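Local coordinates for SufE-like protein 1, chloroplastic/mitochondrial (Arabidopsis thaliana, PDB 4PUI) that activates the cysteine desulfurase NFS2, helping to mobilise sulfur for iron-sulfur cluster assembly, and carries the BolA domain described here, at residues 48-59 / 82-93. Numbering follows the deposited sequence.
Sequences THFNLRIVSDAF and GLHALSIVAKTP
Phe59 lays one ring face over the methyl of Ala90, whose CB stands 3.8 Å from the ring centroid in a CH-pi contact, while the ring edge meets Lys91 O in plane, with Phe59 CD2 3.3 Å away. The small side chain of Ala90 suits this close approach of the ring. An alanine in place of Phe59 would probably uncover the methyl of Ala90 and open a gap beside Lys91 O. From here back along the sheet, strands 49-55 and 85-91 run parallel, their directions within 14° of each other; the amides of Phe50, Leu52, Ile54 and Ser56 alternate as donors with those of Ser87, Val89 and Lys91 in a regular ladder, while Asn51, Arg53 and Val55 bond to strand 22-27. On the apolar face, Leu86 CD2 touches both Phe50 CB and Leu52 CD1, each at 3.9 Å; Leu52 and Leu86 lie obliquely across one another. With chi1 at 178° turning its branch away from the backbone N, Leu83 brings CD1 to the edge of the Phe50 ring, 3.7 Å from Phe50 CD1. At the start, Thr48 O accepts from both His84 N and Ala85 N, and Thr48 CG2 sits over the His84 ring. The other face is more polar: Arg53 NH1 forms a salt bridge with Glu22 OE1, and Asn51 ND2 is hydrogen-bonded to Glu26 OE1. Strand 49-55 is thus central in the BolA-domain sheet, antiparallel to strand 22-27, while helices 5-18 and 64-74 cover the apolar face.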
ATOM      1  N   THR A  48       2.534  -7.351   9.739  1.00 27.17           N
ATOM      2  CA  THR A  48       2.354  -8.388   8.733  1.00 26.54           C
ATOM      3  C   THR A  48       1.209  -8.079   7.775  1.00 23.15           C
ATOM      4  O   THR A  48       1.171  -8.604   6.667  1.00 25.73           O
ATOM      5  CB  THR A  48       2.035  -9.731   9.402  1.00 29.04           C
ATOM      6  OG1 THR A  48       0.902  -9.564  10.257  1.00 30.93           O
ATOM      7  CG2 THR A  48       3.218 -10.210  10.225  1.00 32.05           C
ATOM      8  N   HIS A  49       0.278  -7.228   8.200  1.00 25.41           N
ATOM      9  CA  HIS A  49      -0.906  -6.936   7.404  1.00 25.32           C
ATOM     10  C   HIS A  49      -1.227  -5.449   7.396  1.00 21.71           C
ATOM     11  O   HIS A  49      -1.324  -4.827   8.451  1.00 22.26           O
ATOM     12  CB  HIS A  49      -2.112  -7.698   7.958  1.00 32.07           C
ATOM     13  CG  HIS A  49      -2.003  -9.183   7.816  1.00 34.73           C
ATOM     14  ND1 HIS A  49      -1.163  -9.945   8.596  1.00 37.82           N
ATOM     15  CD2 HIS A  49      -2.626 -10.048   6.979  1.00 39.23           C
ATOM     16  CE1 HIS A  49      -1.272 -11.214   8.248  1.00 42.16           C
ATOM     17  NE2 HIS A  49      -2.150 -11.303   7.265  1.00 41.01           N
ATOM     18  N   PHE A  50      -1.394  -4.886   6.202  1.00 25.16           N
ATOM     19  CA  PHE A  50      -1.786  -3.489   6.072  1.00 22.58           C
ATOM     20  C   PHE A  50      -2.950  -3.340   5.109  1.00 20.99           C
ATOM     21  O   PHE A  50      -3.083  -4.116   4.164  1.00 23.18           O
ATOM     22  CB  PHE A  50      -0.632  -2.630   5.559  1.00 19.11           C
ATOM     23  CG  PHE A  50       0.508  -2.498   6.529  1.00 18.81           C
ATOM     24  CD1 PHE A  50       1.469  -3.489   6.636  1.00 20.48           C
ATOM     25  CD2 PHE A  50       0.613  -1.369   7.336  1.00 19.74           C
ATOM     26  CE1 PHE A  50       2.522  -3.363   7.547  1.00 20.31           C
ATOM     27  CE2 PHE A  50       1.658  -1.227   8.234  1.00 19.76           C
ATOM     28  CZ  PHE A  50       2.620  -2.232   8.341  1.00 19.43           C
ATOM     29  N   ASN A  51      -3.790  -2.344   5.372  1.00 21.85           N
ATOM     30  CA  ASN A  51      -4.759  -1.872   4.394  1.00 22.97           C
ATOM     31  C   ASN A  51      -4.198  -0.609   3.772  1.00 20.15           C
ATOM     32  O   ASN A  51      -3.763   0.291   4.489  1.00 22.38           O
ATOM     33  CB  ASN A  51      -6.115  -1.545   5.044  1.00 26.04           C
ATOM     34  CG  ASN A  51      -6.811  -2.772   5.626  1.00 26.19           C
ATOM     35  OD1 ASN A  51      -6.637  -3.885   5.135  1.00 27.52           O
ATOM     36  ND2 ASN A  51      -7.608  -2.565   6.671  1.00 28.86           N
ATOM     37  N   LEU A  52      -4.207  -0.540   2.443  1.00 18.96           N
ATOM     38  CA  LEU A  52      -3.745   0.647   1.725  1.00 16.74           C
ATOM     39  C   LEU A  52      -4.896   1.275   0.932  1.00 18.63           C
ATOM     40  O   LEU A  52      -5.621   0.572   0.231  1.00 19.46           O
ATOM     41  CB  LEU A  52      -2.661   0.266   0.734  1.00 16.02           C
ATOM     42  CG  LEU A  52      -1.440  -0.474   1.269  1.00 17.72           C
ATOM     43  CD1 LEU A  52      -0.451  -0.771   0.146  1.00 18.44           C
ATOM     44  CD2 LEU A  52      -0.767   0.342   2.357  1.00 18.67           C
ATOM     45  N   ARG A  53      -5.057   2.592   1.044  1.00 18.76           N
ATOM     46  CA  ARG A  53      -5.955   3.314   0.152  1.00 17.89           C
ATOM     47  C   ARG A  53      -5.135   4.390  -0.534  1.00 17.17           C
ATOM     48  O   ARG A  53      -4.567   5.259   0.128  1.00 18.13           O
ATOM     49  CB  ARG A  53      -7.130   3.942   0.902  1.00 16.92           C
ATOM     50  CG  ARG A  53      -8.123   4.669  -0.027  1.00 18.03           C
ATOM     51  CD  ARG A  53      -9.197   5.376   0.776  1.00 19.47           C
ATOM     52  NE  ARG A  53     -10.214   6.031  -0.047  1.00 22.33           N
ATOM     53  CZ  ARG A  53     -10.108   7.272  -0.504  1.00 23.25           C
ATOM     54  NH1 ARG A  53      -9.019   7.972  -0.247  1.00 20.31           N
ATOM     55  NH2 ARG A  53     -11.092   7.814  -1.223  1.00 22.93           N
ATOM     56  N   ILE A  54      -5.041   4.303  -1.857  1.00 16.07           N
ATOM     57  CA  ILE A  54      -4.178   5.198  -2.620  1.00 16.64           C
ATOM     58  C   ILE A  54      -4.962   5.854  -3.728  1.00 15.63           C
ATOM     59  O   ILE A  54      -5.546   5.164  -4.554  1.00 17.58           O
ATOM     60  CB  ILE A  54      -3.026   4.417  -3.271  1.00 15.86           C
ATOM     61  CG1 ILE A  54      -2.429   3.445  -2.258  1.00 17.50           C
ATOM     62  CG2 ILE A  54      -1.951   5.375  -3.870  1.00 16.75           C
ATOM     63  CD1 ILE A  54      -1.458   2.441  -2.869  1.00 19.88           C
ATOM     64  N   VAL A  55      -4.946   7.183  -3.754  1.00 18.11           N
ATOM     65  CA  VAL A  55      -5.512   7.927  -4.878  1.00 19.04           C
ATOM     66  C   VAL A  55      -4.364   8.597  -5.638  1.00 16.64           C
ATOM     67  O   VAL A  55      -3.689   9.482  -5.107  1.00 17.58           O
ATOM     68  CB  VAL A  55      -6.540   8.978  -4.420  1.00 22.07           C
ATOM     69  CG1 VAL A  55      -7.186   9.628  -5.635  1.00 19.81           C
ATOM     70  CG2 VAL A  55      -7.609   8.329  -3.532  1.00 22.07           C
ATOM     71  N   SER A  56      -4.109   8.138  -6.862  1.00 19.56           N
ATOM     72  CA  SER A  56      -2.962   8.634  -7.632  1.00 18.78           C
ATOM     73  C   SER A  56      -3.271   8.681  -9.109  1.00 19.40           C
ATOM     74  O   SER A  56      -3.946   7.782  -9.622  1.00 18.21           O
ATOM     75  CB  SER A  56      -1.740   7.729  -7.434  1.00 20.64           C
ATOM     76  OG  SER A  56      -0.641   8.104  -8.262  1.00 23.07           O
ATOM     77  N   ASP A  57      -2.727   9.708  -9.774  1.00 21.57           N
ATOM     78  CA  ASP A  57      -2.701   9.833 -11.231  1.00 24.04           C
ATOM     79  C   ASP A  57      -2.140   8.592 -11.915  1.00 20.95           C
ATOM     80  O   ASP A  57      -2.510   8.274 -13.050  1.00 20.50           O
ATOM     81  CB  ASP A  57      -1.743  10.957 -11.630  1.00 33.62           C
ATOM     82  CG  ASP A  57      -2.295  12.315 -11.383  1.00 46.69           C
ATOM     83  OD1 ASP A  57      -3.464  12.417 -10.966  1.00 48.69           O
ATOM     84  OD2 ASP A  57      -1.547  13.288 -11.625  1.00 52.61           O
ATOM     85  N   ALA A  58      -1.200   7.936 -11.242  1.00 20.10           N
ATOM     86  CA  ALA A  58      -0.418   6.863 -11.848  1.00 20.54           C
ATOM     87  C   ALA A  58      -1.266   5.658 -12.234  1.00 18.43           C
ATOM     88  O   ALA A  58      -0.835   4.827 -13.021  1.00 20.16           O
ATOM     89  CB  ALA A  58       0.727   6.450 -10.917  1.00 22.00           C
ATOM     90  N   PHE A  59      -2.474   5.565 -11.673  1.00 19.88           N
ATOM     91  CA  PHE A  59      -3.374   4.457 -11.956  1.00 17.07           C
ATOM     92  C   PHE A  59      -4.241   4.655 -13.198  1.00 18.57           C
ATOM     93  O   PHE A  59      -4.956   3.740 -13.601  1.00 18.47           O
ATOM     94  CB  PHE A  59      -4.298   4.194 -10.769  1.00 14.80           C
ATOM     95  CG  PHE A  59      -3.581   3.888  -9.495  1.00 16.90           C
ATOM     96  CD1 PHE A  59      -2.504   3.019  -9.474  1.00 18.91           C
ATOM     97  CD2 PHE A  59      -3.990   4.482  -8.314  1.00 16.14           C
ATOM     98  CE1 PHE A  59      -1.851   2.748  -8.278  1.00 16.79           C
ATOM     99  CE2 PHE A  59      -3.348   4.221  -7.122  1.00 16.42           C
ATOM    100  CZ  PHE A  59      -2.274   3.349  -7.103  1.00 14.43           C
ATOM    101  N   GLY A  82       8.718 -10.327   5.641  1.00 22.62           N
ATOM    102  CA  GLY A  82       7.881 -10.259   6.821  1.00 22.96           C
ATOM    103  C   GLY A  82       6.483  -9.743   6.583  1.00 24.07           C
ATOM    104  O   GLY A  82       5.593  -9.995   7.392  1.00 23.54           O
ATOM    105  N   LEU A  83       6.289  -8.999   5.494  1.00 22.30           N
ATOM    106  CA  LEU A  83       4.960  -8.518   5.130  1.00 23.11           C
ATOM    107  C   LEU A  83       4.184  -9.664   4.492  1.00 24.73           C
ATOM    108  O   LEU A  83       4.656 -10.276   3.538  1.00 25.37           O
ATOM    109  CB  LEU A  83       5.063  -7.347   4.152  1.00 18.06           C
ATOM    110  CG  LEU A  83       3.750  -6.756   3.636  1.00 18.30           C
ATOM    111  CD1 LEU A  83       2.934  -6.299   4.811  1.00 18.82           C
ATOM    112  CD2 LEU A  83       4.007  -5.586   2.658  1.00 17.69           C
ATOM    113  N   HIS A  84       3.009  -9.966   5.038  1.00 23.34           N
ATOM    114  CA  HIS A  84       2.242 -11.111   4.577  1.00 27.52           C
ATOM    115  C   HIS A  84       1.170 -10.736   3.571  1.00 31.17           C
ATOM    116  O   HIS A  84       1.043 -11.380   2.526  1.00 30.83           O
ATOM    117  CB  HIS A  84       1.596 -11.840   5.751  1.00 29.64           C
ATOM    118  CG  HIS A  84       2.572 -12.563   6.625  1.00 33.31           C
ATOM    119  ND1 HIS A  84       3.906 -12.682   6.307  1.00 36.11           N
ATOM    120  CD2 HIS A  84       2.402 -13.203   7.805  1.00 32.63           C
ATOM    121  CE1 HIS A  84       4.518 -13.370   7.257  1.00 33.43           C
ATOM    122  NE2 HIS A  84       3.634 -13.688   8.179  1.00 34.21           N
ATOM    123  N   ALA A  85       0.411  -9.687   3.874  1.00 29.94           N
ATOM    124  CA  ALA A  85      -0.733  -9.341   3.036  1.00 26.57           C
ATOM    125  C   ALA A  85      -0.945  -7.848   2.947  1.00 25.33           C
ATOM    126  O   ALA A  85      -0.749  -7.120   3.921  1.00 25.00           O
ATOM    127  CB  ALA A  85      -1.987 -10.010   3.564  1.00 31.01           C
ATOM    128  N   LEU A  86      -1.360  -7.401   1.769  1.00 26.41           N
ATOM    129  CA  LEU A  86      -1.791  -6.026   1.579  1.00 24.20           C
ATOM    130  C   LEU A  86      -3.207  -6.026   1.022  1.00 23.35           C
ATOM    131  O   LEU A  86      -3.483  -6.682   0.019  1.00 28.22           O
ATOM    132  CB  LEU A  86      -0.882  -5.288   0.600  1.00 24.04           C
ATOM    133  CG  LEU A  86       0.557  -5.046   1.039  1.00 23.26           C
ATOM    134  CD1 LEU A  86       1.413  -4.673  -0.161  1.00 21.44           C
ATOM    135  CD2 LEU A  86       0.593  -3.970   2.102  1.00 22.05           C
ATOM    136  N   SER A  87      -4.083  -5.273   1.662  1.00 20.59           N
ATOM    137  CA  SER A  87      -5.424  -5.071   1.132  1.00 20.50           C
ATOM    138  C   SER A  87      -5.462  -3.709   0.422  1.00 23.62           C
ATOM    139  O   SER A  87      -5.356  -2.669   1.067  1.00 25.18           O
ATOM    140  CB  SER A  87      -6.444  -5.122   2.264  1.00 31.70           C
ATOM    141  OG  SER A  87      -7.741  -4.815   1.792  1.00 36.00           O
ATOM    142  N   ILE A  88      -5.630  -3.724  -0.894  1.00 22.16           N
ATOM    143  CA  ILE A  88      -5.395  -2.531  -1.701  1.00 20.06           C
ATOM    144  C   ILE A  88      -6.678  -1.918  -2.268  1.00 23.00           C
ATOM    145  O   ILE A  88      -7.485  -2.617  -2.868  1.00 21.83           O
ATOM    146  CB  ILE A  88      -4.436  -2.851  -2.843  1.00 19.30           C
ATOM    147  CG1 ILE A  88      -3.070  -3.236  -2.272  1.00 23.13           C
ATOM    148  CG2 ILE A  88      -4.322  -1.659  -3.819  1.00 18.84           C
ATOM    149  CD1 ILE A  88      -2.119  -3.828  -3.281  1.00 23.67           C
ATOM    150  N   VAL A  89      -6.859  -0.615  -2.049  1.00 16.22           N
ATOM    151  CA  VAL A  89      -7.859   0.165  -2.774  1.00 17.43           C
ATOM    152  C   VAL A  89      -7.048   1.198  -3.528  1.00 17.55           C
ATOM    153  O   VAL A  89      -6.303   1.959  -2.920  1.00 18.34           O
ATOM    154  CB  VAL A  89      -8.875   0.861  -1.836  1.00 19.60           C
ATOM    155  CG1 VAL A  89      -9.768   1.830  -2.628  1.00 21.76           C
ATOM    156  CG2 VAL A  89      -9.742  -0.175  -1.136  1.00 23.09           C
ATOM    157  N   ALA A  90      -7.149   1.175  -4.850  1.00 16.44           N
ATOM    158  CA  ALA A  90      -6.355   2.059  -5.691  1.00 16.37           C
ATOM    159  C   ALA A  90      -7.263   2.761  -6.682  1.00 15.04           C
ATOM    160  O   ALA A  90      -7.862   2.113  -7.554  1.00 19.39           O
ATOM    161  CB  ALA A  90      -5.282   1.271  -6.431  1.00 15.90           C
ATOM    162  N   LYS A  91      -7.364   4.078  -6.548  1.00 17.37           N
ATOM    163  CA  LYS A  91      -8.262   4.869  -7.382  1.00 20.12           C
ATOM    164  C   LYS A  91      -7.534   6.032  -8.010  1.00 20.09           C
ATOM    165  O   LYS A  91      -6.528   6.505  -7.492  1.00 19.87           O
ATOM    166  CB  LYS A  91      -9.411   5.423  -6.547  1.00 22.99           C
ATOM    167  CG  LYS A  91     -10.149   4.364  -5.758  1.00 23.18           C
ATOM    168  CD  LYS A  91     -11.358   4.941  -5.040  1.00 28.80           C
ATOM    169  CE  LYS A  91     -12.200   3.813  -4.473  1.00 33.01           C
ATOM    170  NZ  LYS A  91     -13.656   4.052  -4.662  1.00 39.95           N
ATOM    171  N   THR A  92      -8.067   6.527  -9.114  1.00 18.07           N
ATOM    172  CA  THR A  92      -7.580   7.795  -9.650  1.00 17.38           C
ATOM    173  C   THR A  92      -8.396   8.925  -9.025  1.00 22.02           C
ATOM    174  O   THR A  92      -9.471   8.681  -8.479  1.00 22.91           O
ATOM    175  CB  THR A  92      -7.744   7.849 -11.167  1.00 21.85           C
ATOM    176  OG1 THR A  92      -9.133   7.775 -11.477  1.00 24.19           O
ATOM    177  CG2 THR A  92      -7.036   6.672 -11.818  1.00 23.55           C
ATOM    178  N   PRO A  93      -7.885  10.165  -9.081  1.00 24.56           N
ATOM    179  CA  PRO A  93      -8.694  11.262  -8.545  1.00 29.18           C
ATOM    180  C   PRO A  93     -10.075  11.332  -9.208  1.00 30.17           C
ATOM    181  O   PRO A  93     -11.062  11.660  -8.542  1.00 30.40           O
ATOM    182  CB  PRO A  93      -7.854  12.494  -8.878  1.00 28.38           C
ATOM    183  CG  PRO A  93      -6.439  11.990  -8.806  1.00 28.38           C
ATOM    184  CD  PRO A  93      -6.507  10.594  -9.391  1.00 22.68           C
TER